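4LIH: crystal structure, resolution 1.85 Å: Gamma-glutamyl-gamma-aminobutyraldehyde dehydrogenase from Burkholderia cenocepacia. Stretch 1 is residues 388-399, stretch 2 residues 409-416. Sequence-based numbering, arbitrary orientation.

Stretch 1 388-399: YVEPTVFEVKPD
Stretch 2 409-416: GPVLSVIV

The two stretches pair as neighbouring parallel β-strands. Strand 392-395 runs beside strand 411-416 with an angle of 22° between their N-to-C directions and a closest axial approach of 4.7 Å. The register is Thr392 with Val411, Val393 with Leu412, Phe394 with Ser413 and Glu395 with Val414, and together the stretches bury 655 Å².

Stretch 1 opens extended: Tyr388 (phi/psi -142/139) makes no contact with stretch 2, whereas the CA-to-CB bond of Val389 (-145/139, chi1 p) points toward it and CG1 lies 3.8 Å from CG of Pro410, an apolar contact between buried groups. The CA-to-CB bond of Glu390 (-63/152) points away from stretch 2, but its carbonyl O accepts from Thr392 OG1 at 2.9 Å, tying the turn to the start of the strand. The CA-to-CB bond of Pro391 (-66/128) also points away, and its CA lies 3.8 Å from Pro410 O, the acceptor for the next residue.

That residue, Thr392 (-126/134, chi1 m), begins the ladder: its N donates to Pro410 O at 3.0 Å (N-H...O angle 153°), and its O accepts from Leu412 N at 2.9 Å (171°). The same Thr392 O lies 3.4 Å from Val411 CA in a CA-H...O contact. In stretch 2, Gly409 (-160/179) and Pro410 (-86/62) precede the extended run, and a weak bond from Val411 N to Gly409 O, 2.8 Å, closes the bend there.

Val393 (-127/131, chi1 t) shares a sheet face with Leu412, Glu395 and Val414. Its CG1 packs 3.5 Å from Val414 CG2 and 4.2 Å from Leu412 CD2. Leu412 is t, p (-102/137) and Val414 is t (-94/124); these buried, branched aliphatic side chains pack together on this face, which they share with Glu395.

Phe394 (-117/152) continues the ladder, with N donating to Leu412 O at 2.9 Å (176°) and O accepting from Val414 N at 2.7 Å (167°). Its side chain occupies the other face with Thr392, Val411 and Ser413. At chi1 m and chi2 -84°, the ring presents its edge to Val411, CD2 lying 4.0 Å from CG1; Val411 is t (-130/114). The small Ser413 (-106/112, chi1 m) is the cross-strand partner of Phe394.

Glu395 (-101/121) extends through t, t and chi3 -4°. Its CA makes a CA-H...O contact with Val414 O at 3.4 Å, while its carboxylate oxygens are hydrogen-bonded elsewhere in the structure, which suits a partly exposed position.

Val396 (-139/162, chi1 m) supplies the last direct hydrogen bond between the stretches, from its N to Val414 O at 2.9 Å (168°). Its CG2 reaches Ser413 CB at 3.6 Å and Ile415 CG1 at 4.3 Å. A water then bridges the backbones, donating to Val396 O at 2.6 Å and accepting from N of Val416 (-93/147, chi1 p) at 2.9 Å.

The CA-to-CB bond of Lys397 (-74/158) points away, and the residue is exposed. Pro398 (-70/-16) rests its CD 4.0 Å from CG2 of Ile415 (-126/128, chi1 m, chi2 t). Asp399 (-94/7) makes no contact with stretch 2.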

# COMPACT_ATOMS: atom_id res chain seq x y z
N TYR A 388 -36.48 30.82 -9.58
CA TYR A 388 -36.82 29.54 -10.23
C TYR A 388 -36.72 29.66 -11.75
O TYR A 388 -37.10 30.68 -12.32
CB TYR A 388 -38.24 29.12 -9.87
CG TYR A 388 -38.49 28.92 -8.39
CD1 TYR A 388 -38.22 27.71 -7.76
CD2 TYR A 388 -39.00 29.93 -7.63
CE1 TYR A 388 -38.45 27.53 -6.41
CE2 TYR A 388 -39.27 29.76 -6.28
CZ TYR A 388 -38.96 28.58 -5.66
OH TYR A 388 -39.24 28.44 -4.31
N VAL A 389 -36.17 28.63 -12.39
CA VAL A 389 -35.95 28.61 -13.84
C VAL A 389 -36.16 27.18 -14.28
O VAL A 389 -35.78 26.23 -13.59
CB VAL A 389 -34.56 29.22 -14.23
CG1 VAL A 389 -33.41 28.46 -13.60
CG2 VAL A 389 -34.38 29.32 -15.74
N GLU A 390 -36.83 27.02 -15.42
CA GLU A 390 -37.11 25.71 -15.96
C GLU A 390 -35.83 24.94 -16.34
O GLU A 390 -34.83 25.54 -16.72
CB GLU A 390 -37.98 25.80 -17.20
CG GLU A 390 -39.38 26.35 -16.99
CD GLU A 390 -40.07 26.73 -18.29
OE1 GLU A 390 -39.39 27.17 -19.25
OE2 GLU A 390 -41.30 26.54 -18.35
N PRO A 391 -35.89 23.59 -16.29
CA PRO A 391 -34.76 22.83 -16.89
C PRO A 391 -34.72 23.05 -18.40
O PRO A 391 -35.74 22.89 -19.08
CB PRO A 391 -35.10 21.38 -16.54
CG PRO A 391 -36.59 21.37 -16.47
CD PRO A 391 -37.00 22.70 -15.91
N THR A 392 -33.54 23.43 -18.90
CA THR A 392 -33.41 23.99 -20.24
C THR A 392 -32.39 23.22 -21.05
O THR A 392 -31.30 22.96 -20.56
CB THR A 392 -33.00 25.46 -20.14
OG1 THR A 392 -34.03 26.19 -19.43
CG2 THR A 392 -32.77 26.09 -21.47
N VAL A 393 -32.73 22.89 -22.29
CA VAL A 393 -31.83 22.16 -23.17
C VAL A 393 -31.70 22.91 -24.48
O VAL A 393 -32.71 23.31 -25.05
CB VAL A 393 -32.38 20.74 -23.46
CG1 VAL A 393 -31.44 19.96 -24.36
CG2 VAL A 393 -32.60 19.97 -22.16
N PHE A 394 -30.46 23.10 -24.93
CA PHE A 394 -30.14 23.55 -26.29
C PHE A 394 -29.33 22.53 -27.09
O PHE A 394 -28.50 21.78 -26.55
CB PHE A 394 -29.28 24.79 -26.25
CG PHE A 394 -29.99 26.01 -25.74
CD1 PHE A 394 -30.76 26.77 -26.61
CD2 PHE A 394 -29.88 26.40 -24.43
CE1 PHE A 394 -31.39 27.90 -26.16
CE2 PHE A 394 -30.54 27.52 -23.95
CZ PHE A 394 -31.31 28.27 -24.82
N GLU A 395 -29.51 22.58 -28.40
CA GLU A 395 -28.64 21.85 -29.33
C GLU A 395 -27.66 22.89 -29.88
O GLU A 395 -28.09 23.90 -30.42
CB GLU A 395 -29.47 21.17 -30.43
CG GLU A 395 -28.61 20.28 -31.30
CD GLU A 395 -29.40 19.41 -32.24
OE1 GLU A 395 -30.64 19.42 -32.20
OE2 GLU A 395 -28.74 18.76 -33.04
N VAL A 396 -26.37 22.67 -29.69
CA VAL A 396 -25.35 23.68 -30.07
C VAL A 396 -24.16 23.00 -30.69
O VAL A 396 -23.97 21.77 -30.56
CB VAL A 396 -24.84 24.57 -28.86
CG1 VAL A 396 -25.88 25.62 -28.44
CG2 VAL A 396 -24.40 23.73 -27.67
N LYS A 397 -23.37 23.80 -31.38
CA LYS A 397 -22.03 23.42 -31.77
C LYS A 397 -21.11 23.46 -30.55
O LYS A 397 -21.35 24.17 -29.57
CB LYS A 397 -21.46 24.41 -32.80
CG LYS A 397 -22.11 24.46 -34.16
CD LYS A 397 -21.32 25.48 -34.96
CE LYS A 397 -21.87 25.76 -36.34
NZ LYS A 397 -20.98 26.81 -36.90
N PRO A 398 -20.00 22.73 -30.63
CA PRO A 398 -19.16 22.67 -29.45
C PRO A 398 -18.43 23.94 -29.08
O PRO A 398 -17.96 24.03 -27.96
CB PRO A 398 -18.20 21.54 -29.76
CG PRO A 398 -18.22 21.38 -31.21
CD PRO A 398 -19.58 21.78 -31.66
N ASP A 399 -18.32 24.90 -30.01
CA ASP A 399 -17.67 26.19 -29.72
C ASP A 399 -18.65 27.30 -29.30
O ASP A 399 -18.23 28.42 -29.10
CB ASP A 399 -16.84 26.67 -30.92
CG ASP A 399 -17.62 26.64 -32.24
OD1 ASP A 399 -18.87 26.57 -32.22
OD2 ASP A 399 -16.97 26.70 -33.32
N GLY A 409 -26.10 26.34 -13.66
CA GLY A 409 -27.56 26.34 -13.61
C GLY A 409 -28.04 25.24 -14.53
O GLY A 409 -27.22 24.55 -15.14
N PRO A 410 -29.36 25.05 -14.63
CA PRO A 410 -29.93 23.87 -15.25
C PRO A 410 -30.06 24.04 -16.75
O PRO A 410 -31.16 24.06 -17.27
CB PRO A 410 -31.29 23.73 -14.57
CG PRO A 410 -31.69 25.12 -14.31
CD PRO A 410 -30.42 25.89 -14.00
N VAL A 411 -28.92 24.23 -17.40
CA VAL A 411 -28.86 24.51 -18.83
C VAL A 411 -27.85 23.55 -19.48
O VAL A 411 -26.62 23.65 -19.24
CB VAL A 411 -28.40 25.93 -19.15
CG1 VAL A 411 -28.48 26.16 -20.67
CG2 VAL A 411 -29.25 26.97 -18.43
N LEU A 412 -28.38 22.68 -20.32
CA LEU A 412 -27.65 21.65 -20.99
C LEU A 412 -27.34 22.02 -22.43
O LEU A 412 -28.23 22.52 -23.18
CB LEU A 412 -28.47 20.36 -21.00
CG LEU A 412 -27.76 19.13 -21.63
CD1 LEU A 412 -26.58 18.64 -20.80
CD2 LEU A 412 -28.73 17.99 -21.79
N SER A 413 -26.10 21.73 -22.84
CA SER A 413 -25.63 21.88 -24.22
C SER A 413 -25.52 20.49 -24.84
O SER A 413 -24.68 19.67 -24.42
CB SER A 413 -24.27 22.59 -24.26
OG SER A 413 -24.39 23.96 -23.94
N VAL A 414 -26.38 20.21 -25.82
CA VAL A 414 -26.37 18.98 -26.57
C VAL A 414 -25.54 19.15 -27.85
O VAL A 414 -25.82 20.02 -28.69
CB VAL A 414 -27.79 18.51 -26.95
CG1 VAL A 414 -27.73 17.23 -27.75
CG2 VAL A 414 -28.63 18.28 -25.71
N ILE A 415 -24.53 18.29 -28.00
CA ILE A 415 -23.53 18.40 -29.08
C ILE A 415 -23.50 17.08 -29.81
O ILE A 415 -23.38 16.05 -29.18
CB ILE A 415 -22.11 18.71 -28.52
CG1 ILE A 415 -22.14 20.06 -27.79
CG2 ILE A 415 -21.04 18.63 -29.64
CD1 ILE A 415 -20.96 20.37 -26.89
N VAL A 416 -23.63 17.12 -31.14
CA VAL A 416 -23.65 15.91 -31.95
C VAL A 416 -22.26 15.56 -32.46
O VAL A 416 -21.47 16.46 -32.73
CB VAL A 416 -24.60 16.05 -33.15
CG1 VAL A 416 -24.04 17.03 -34.19
CG2 VAL A 416 -24.82 14.69 -33.78
O HOH W 1 -23.82 19.82 -32.24